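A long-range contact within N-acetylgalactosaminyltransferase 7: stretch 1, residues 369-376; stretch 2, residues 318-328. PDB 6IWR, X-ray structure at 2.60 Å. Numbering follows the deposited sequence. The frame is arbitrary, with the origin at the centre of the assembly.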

ATOM      1  N   LYS A 369      12.929 -16.055 -34.097  1.00 24.71           N
ATOM      2  CA  LYS A 369      13.724 -15.174 -33.259  1.00 23.51           C
ATOM      3  C   LYS A 369      12.842 -14.042 -32.755  1.00 27.16           C
ATOM      4  O   LYS A 369      11.887 -13.624 -33.424  1.00 26.15           O
ATOM      5  CB  LYS A 369      14.914 -14.561 -33.994  1.00 26.06           C
ATOM      6  CG  LYS A 369      16.000 -15.493 -34.512  1.00 27.46           C
ATOM      7  CD  LYS A 369      16.668 -14.788 -35.724  1.00 39.82           C
ATOM      8  CE  LYS A 369      18.022 -15.354 -36.138  1.00 39.68           C
ATOM      9  NZ  LYS A 369      19.117 -14.613 -35.426  1.00 48.62           N
ATOM     10  N   LEU A 370      13.181 -13.557 -31.559  1.00 25.33           N
ATOM     11  CA  LEU A 370      12.513 -12.431 -30.930  1.00 20.83           C
ATOM     12  C   LEU A 370      13.581 -11.365 -30.731  1.00 25.00           C
ATOM     13  O   LEU A 370      14.552 -11.591 -29.997  1.00 22.46           O
ATOM     14  CB  LEU A 370      11.903 -12.855 -29.604  1.00 20.60           C
ATOM     15  CG  LEU A 370      10.754 -12.109 -28.933  1.00 20.57           C
ATOM     16  CD1 LEU A 370      11.037 -12.029 -27.468  1.00 25.11           C
ATOM     17  CD2 LEU A 370      10.557 -10.764 -29.508  1.00 24.26           C
ATOM     18  N   LEU A 371      13.427 -10.213 -31.389  1.00 27.31           N
ATOM     19  CA  LEU A 371      14.418  -9.144 -31.315  1.00 26.03           C
ATOM     20  C   LEU A 371      13.819  -7.870 -30.737  1.00 24.98           C
ATOM     21  O   LEU A 371      12.711  -7.467 -31.117  1.00 28.05           O
ATOM     22  CB  LEU A 371      14.995  -8.849 -32.682  1.00 24.09           C
ATOM     23  CG  LEU A 371      15.517 -10.094 -33.365  1.00 26.81           C
ATOM     24  CD1 LEU A 371      15.813  -9.759 -34.808  1.00 33.66           C
ATOM     25  CD2 LEU A 371      16.764 -10.565 -32.652  1.00 33.45           C
ATOM     26  N   PHE A 372      14.551  -7.259 -29.806  1.00 27.38           N
ATOM     27  CA  PHE A 372      14.288  -5.886 -29.391  1.00 27.75           C
ATOM     28  C   PHE A 372      14.977  -4.941 -30.357  1.00 28.14           C
ATOM     29  O   PHE A 372      16.106  -5.196 -30.789  1.00 27.08           O
ATOM     30  CB  PHE A 372      14.803  -5.616 -27.977  1.00 23.12           C
ATOM     31  CG  PHE A 372      13.959  -6.213 -26.889  1.00 25.88           C
ATOM     32  CD1 PHE A 372      12.960  -7.130 -27.176  1.00 21.80           C
ATOM     33  CD2 PHE A 372      14.193  -5.869 -25.562  1.00 26.22           C
ATOM     34  CE1 PHE A 372      12.207  -7.673 -26.163  1.00 20.21           C
ATOM     35  CE2 PHE A 372      13.445  -6.413 -24.547  1.00 19.15           C
ATOM     36  CZ  PHE A 372      12.449  -7.308 -24.848  1.00 21.01           C
ATOM     37  N   VAL A 373      14.303  -3.844 -30.688  1.00 25.66           N
ATOM     38  CA  VAL A 373      14.752  -2.942 -31.750  1.00 24.76           C
ATOM     39  C   VAL A 373      15.064  -1.574 -31.152  1.00 27.37           C
ATOM     40  O   VAL A 373      14.159  -0.747 -31.024  1.00 28.08           O
ATOM     41  CB  VAL A 373      13.696  -2.848 -32.869  1.00 24.01           C
ATOM     42  CG1 VAL A 373      14.176  -1.969 -34.013  1.00 22.32           C
ATOM     43  CG2 VAL A 373      13.311  -4.246 -33.384  1.00 22.84           C
ATOM     44  N   PRO A 374      16.323  -1.288 -30.785  1.00 26.38           N
ATOM     45  CA  PRO A 374      16.638  -0.003 -30.135  1.00 28.44           C
ATOM     46  C   PRO A 374      16.178   1.210 -30.896  1.00 26.23           C
ATOM     47  O   PRO A 374      15.999   2.279 -30.305  1.00 29.94           O
ATOM     48  CB  PRO A 374      18.174  -0.032 -30.053  1.00 27.87           C
ATOM     49  CG  PRO A 374      18.475  -1.450 -29.913  1.00 27.51           C
ATOM     50  CD  PRO A 374      17.526  -2.131 -30.876  1.00 26.43           C
ATOM     51  N   CYS A 375      16.044   1.105 -32.199  1.00 27.68           N
ATOM     52  CA  CYS A 375      15.689   2.293 -32.945  1.00 23.76           C
ATOM     53  C   CYS A 375      14.186   2.450 -33.083  1.00 26.57           C
ATOM     54  O   CYS A 375      13.737   3.447 -33.655  1.00 31.13           O
ATOM     55  CB  CYS A 375      16.378   2.290 -34.320  1.00 20.70           C
ATOM     56  SG  CYS A 375      18.168   2.629 -34.222  1.00 35.06           S
ATOM     57  N   SER A 376      13.402   1.496 -32.588  1.00 23.65           N
ATOM     58  CA  SER A 376      11.950   1.609 -32.565  1.00 23.08           C
ATOM     59  C   SER A 376      11.530   1.766 -31.109  1.00 21.92           C
ATOM     60  O   SER A 376      11.789   0.888 -30.284  1.00 24.24           O
ATOM     61  CB  SER A 376      11.306   0.393 -33.229  1.00 24.83           C
ATOM     62  OG  SER A 376       9.893   0.544 -33.387  1.00 26.52           O
TER
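Stretch 2 (318-328) KTEPYRSPAMA

The centre of this contact is the ring of F372, which meets S324 with one face and Y322 with its edge. S324 CB lies 3.5 Å from the F372 ring centroid and close to the ring normal, while Y322 OH stands near the ring plane, 3.7 Å from F372 CD2. The tyrosine ring in turn is covered on one face by F372, whose CB sits 4.0 Å from the Y322 centroid, and is met at its edge by P374, with CG 3.6 Å from Y322 CE2. The two rings form an oblique pair, centroids 5.8 Å apart and planes at 59°.

Beyond this cluster, L370 reaches along the loop that follows the strand of stretch 2: its CD1 is 3.4 Å from A326 C and 4.2 Å from M327 CB. L371 and R323 share the sheet face opposite to F372 and Y322, with L371 CD2 3.8 Å from R323 CG; L371 CB also lies 4.1 Å from P321 CB.

The backbone sets this register. Stretch 2 runs antiparallel to the extended segment 369-373, through a short strand at 322-323. F372 and Y322 form the hydrogen-bonded pair, F372 N to Y322 O at 2.8 Å and Y322 N to F372 O at 2.9 Å; S324 N continues the ladder to L370 O at 3.2 Å. L371 and R323 are the non-hydrogen-bonded pair, their CA atoms 4.6 Å apart. The rule is alternation: pairing F372 with Y322 puts both aromatic side chains on one face and leaves the other to L371 and R323.

At the polar edge stretch 1 leaves the ladder in a type I turn from V373 to S376, closed by S376 N to V373 O at 2.8 Å. P374 CB still approaches T319 O to 3.3 Å, and one water finishes the join, donating to T319 O at 2.7 Å and accepting from C375 N at 3.0 Å.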

ATOM      1  N   LYS A 318      26.097  -0.372 -32.072  1.00 34.45           N
ATOM      2  CA  LYS A 318      25.433  -0.212 -30.781  1.00 34.47           C
ATOM      3  C   LYS A 318      23.919  -0.302 -30.900  1.00 39.67           C
ATOM      4  O   LYS A 318      23.253  -0.745 -29.954  1.00 37.06           O
ATOM      5  CB  LYS A 318      25.795   1.125 -30.131  1.00 37.81           C
ATOM      6  CG  LYS A 318      27.265   1.237 -29.751  1.00 49.62           C
ATOM      7  CD  LYS A 318      27.469   1.650 -28.296  1.00 48.57           C
ATOM      8  CE  LYS A 318      26.844   3.014 -28.007  1.00 64.71           C
ATOM      9  NZ  LYS A 318      27.474   3.661 -26.809  1.00 63.36           N
ATOM     10  N   THR A 319      23.355   0.104 -32.044  1.00 35.92           N
ATOM     11  CA  THR A 319      21.928   0.378 -32.142  1.00 32.16           C
ATOM     12  C   THR A 319      21.127  -0.711 -32.846  1.00 32.67           C
ATOM     13  O   THR A 319      19.892  -0.670 -32.792  1.00 35.61           O
ATOM     14  CB  THR A 319      21.696   1.720 -32.855  1.00 31.69           C
ATOM     15  OG1 THR A 319      22.837   2.036 -33.663  1.00 38.96           O
ATOM     16  CG2 THR A 319      21.537   2.819 -31.842  1.00 33.17           C
ATOM     17  N   GLU A 320      21.753  -1.684 -33.498  1.00 29.61           N
ATOM     18  CA  GLU A 320      20.933  -2.618 -34.270  1.00 27.93           C
ATOM     19  C   GLU A 320      20.075  -3.493 -33.355  1.00 31.17           C
ATOM     20  O   GLU A 320      20.284  -3.537 -32.137  1.00 28.20           O
ATOM     21  CB  GLU A 320      21.803  -3.496 -35.155  1.00 25.07           C
ATOM     22  CG  GLU A 320      22.996  -4.074 -34.452  1.00 31.29           C
ATOM     23  CD  GLU A 320      23.922  -4.747 -35.419  1.00 35.32           C
ATOM     24  OE1 GLU A 320      24.015  -5.990 -35.405  1.00 39.26           O
ATOM     25  OE2 GLU A 320      24.528  -4.025 -36.229  1.00 43.70           O
ATOM     26  N   PRO A 321      19.110  -4.229 -33.924  1.00 28.32           N
ATOM     27  CA  PRO A 321      18.297  -5.135 -33.103  1.00 24.63           C
ATOM     28  C   PRO A 321      19.180  -6.036 -32.262  1.00 23.71           C
ATOM     29  O   PRO A 321      20.370  -6.215 -32.543  1.00 25.78           O
ATOM     30  CB  PRO A 321      17.511  -5.938 -34.139  1.00 21.36           C
ATOM     31  CG  PRO A 321      17.440  -5.024 -35.311  1.00 23.19           C
ATOM     32  CD  PRO A 321      18.759  -4.330 -35.348  1.00 18.71           C
ATOM     33  N   TYR A 322      18.590  -6.591 -31.202  1.00 25.31           N
ATOM     34  CA  TYR A 322      19.280  -7.633 -30.447  1.00 23.88           C
ATOM     35  C   TYR A 322      18.278  -8.674 -29.949  1.00 25.59           C
ATOM     36  O   TYR A 322      17.060  -8.467 -29.981  1.00 24.37           O
ATOM     37  CB  TYR A 322      20.115  -7.041 -29.300  1.00 20.78           C
ATOM     38  CG  TYR A 322      19.368  -6.209 -28.261  1.00 28.60           C
ATOM     39  CD1 TYR A 322      18.802  -6.807 -27.130  1.00 27.20           C
ATOM     40  CD2 TYR A 322      19.268  -4.830 -28.385  1.00 23.16           C
ATOM     41  CE1 TYR A 322      18.146  -6.066 -26.168  1.00 23.13           C
ATOM     42  CE2 TYR A 322      18.605  -4.083 -27.432  1.00 28.58           C
ATOM     43  CZ  TYR A 322      18.050  -4.708 -26.316  1.00 27.52           C
ATOM     44  OH  TYR A 322      17.402  -3.977 -25.342  1.00 25.37           O
ATOM     45  N   ARG A 323      18.808  -9.813 -29.499  1.00 25.62           N
ATOM     46  CA  ARG A 323      17.953 -10.907 -29.046  1.00 25.14           C
ATOM     47  C   ARG A 323      17.468 -10.693 -27.607  1.00 26.39           C
ATOM     48  O   ARG A 323      18.248 -10.338 -26.720  1.00 27.60           O
ATOM     49  CB  ARG A 323      18.692 -12.236 -29.151  1.00 24.17           C
ATOM     50  CG  ARG A 323      19.283 -12.508 -30.522  1.00 28.27           C
ATOM     51  CD  ARG A 323      19.844 -13.914 -30.671  1.00 22.24           C
ATOM     52  NE  ARG A 323      20.960 -14.202 -29.770  1.00 23.79           N
ATOM     53  CZ  ARG A 323      21.629 -15.349 -29.794  1.00 21.22           C
ATOM     54  NH1 ARG A 323      21.289 -16.263 -30.688  1.00 22.38           N
ATOM     55  NH2 ARG A 323      22.624 -15.582 -28.955  1.00 22.50           N
ATOM     56  N   SER A 324      16.178 -10.937 -27.379  1.00 22.29           N
ATOM     57  CA  SER A 324      15.617 -11.068 -26.051  1.00 27.01           C
ATOM     58  C   SER A 324      15.006 -12.459 -25.869  1.00 26.77           C
ATOM     59  O   SER A 324      14.423 -13.003 -26.810  1.00 26.46           O
ATOM     60  CB  SER A 324      14.542 -10.007 -25.796  1.00 24.63           C
ATOM     61  OG  SER A 324      13.927 -10.222 -24.529  1.00 29.09           O
ATOM     62  N   PRO A 325      15.118 -13.066 -24.685  1.00 25.34           N
ATOM     63  CA  PRO A 325      14.440 -14.355 -24.487  1.00 27.72           C
ATOM     64  C   PRO A 325      12.922 -14.224 -24.434  1.00 26.70           C
ATOM     65  O   PRO A 325      12.219 -15.200 -24.741  1.00 25.33           O
ATOM     66  CB  PRO A 325      15.009 -14.869 -23.154  1.00 28.74           C
ATOM     67  CG  PRO A 325      16.213 -14.005 -22.862  1.00 25.90           C
ATOM     68  CD  PRO A 325      15.891 -12.664 -23.501  1.00 28.78           C
ATOM     69  N   ALA A 326      12.400 -13.049 -24.069  1.00 24.26           N
ATOM     70  CA  ALA A 326      10.966 -12.835 -23.930  1.00 25.15           C
ATOM     71  C   ALA A 326      10.634 -11.365 -24.192  1.00 30.63           C
ATOM     72  O   ALA A 326      11.519 -10.502 -24.226  1.00 27.52           O
ATOM     73  CB  ALA A 326      10.489 -13.244 -22.533  1.00 23.71           C
ATOM     74  N   MET A 327       9.338 -11.080 -24.350  1.00 25.67           N
ATOM     75  CA  MET A 327       8.819  -9.729 -24.507  1.00 29.44           C
ATOM     76  C   MET A 327       7.916  -9.388 -23.322  1.00 29.32           C
ATOM     77  O   MET A 327       7.373 -10.276 -22.659  1.00 28.73           O
ATOM     78  CB  MET A 327       8.036  -9.604 -25.823  1.00 24.03           C
ATOM     79  CG  MET A 327       6.884 -10.606 -25.850  1.00 28.10           C
ATOM     80  SD  MET A 327       5.532 -10.242 -26.988  1.00 28.24           S
ATOM     81  CE  MET A 327       6.277 -10.815 -28.505  1.00 20.18           C
ATOM     82  N   ALA A 328       7.754  -8.094 -23.042  1.00 31.89           N
ATOM     83  CA  ALA A 328       6.813  -7.709 -21.994  1.00 29.14           C
ATOM     84  C   ALA A 328       5.405  -8.163 -22.346  1.00 29.29           C
ATOM     85  O   ALA A 328       4.675  -8.655 -21.483  1.00 28.62           O
ATOM     86  CB  ALA A 328       6.847  -6.199 -21.758  1.00 25.21           C
TER
HETATM   87  O   HOH W   1      17.527  -0.817 -33.987  1.00 35.83           O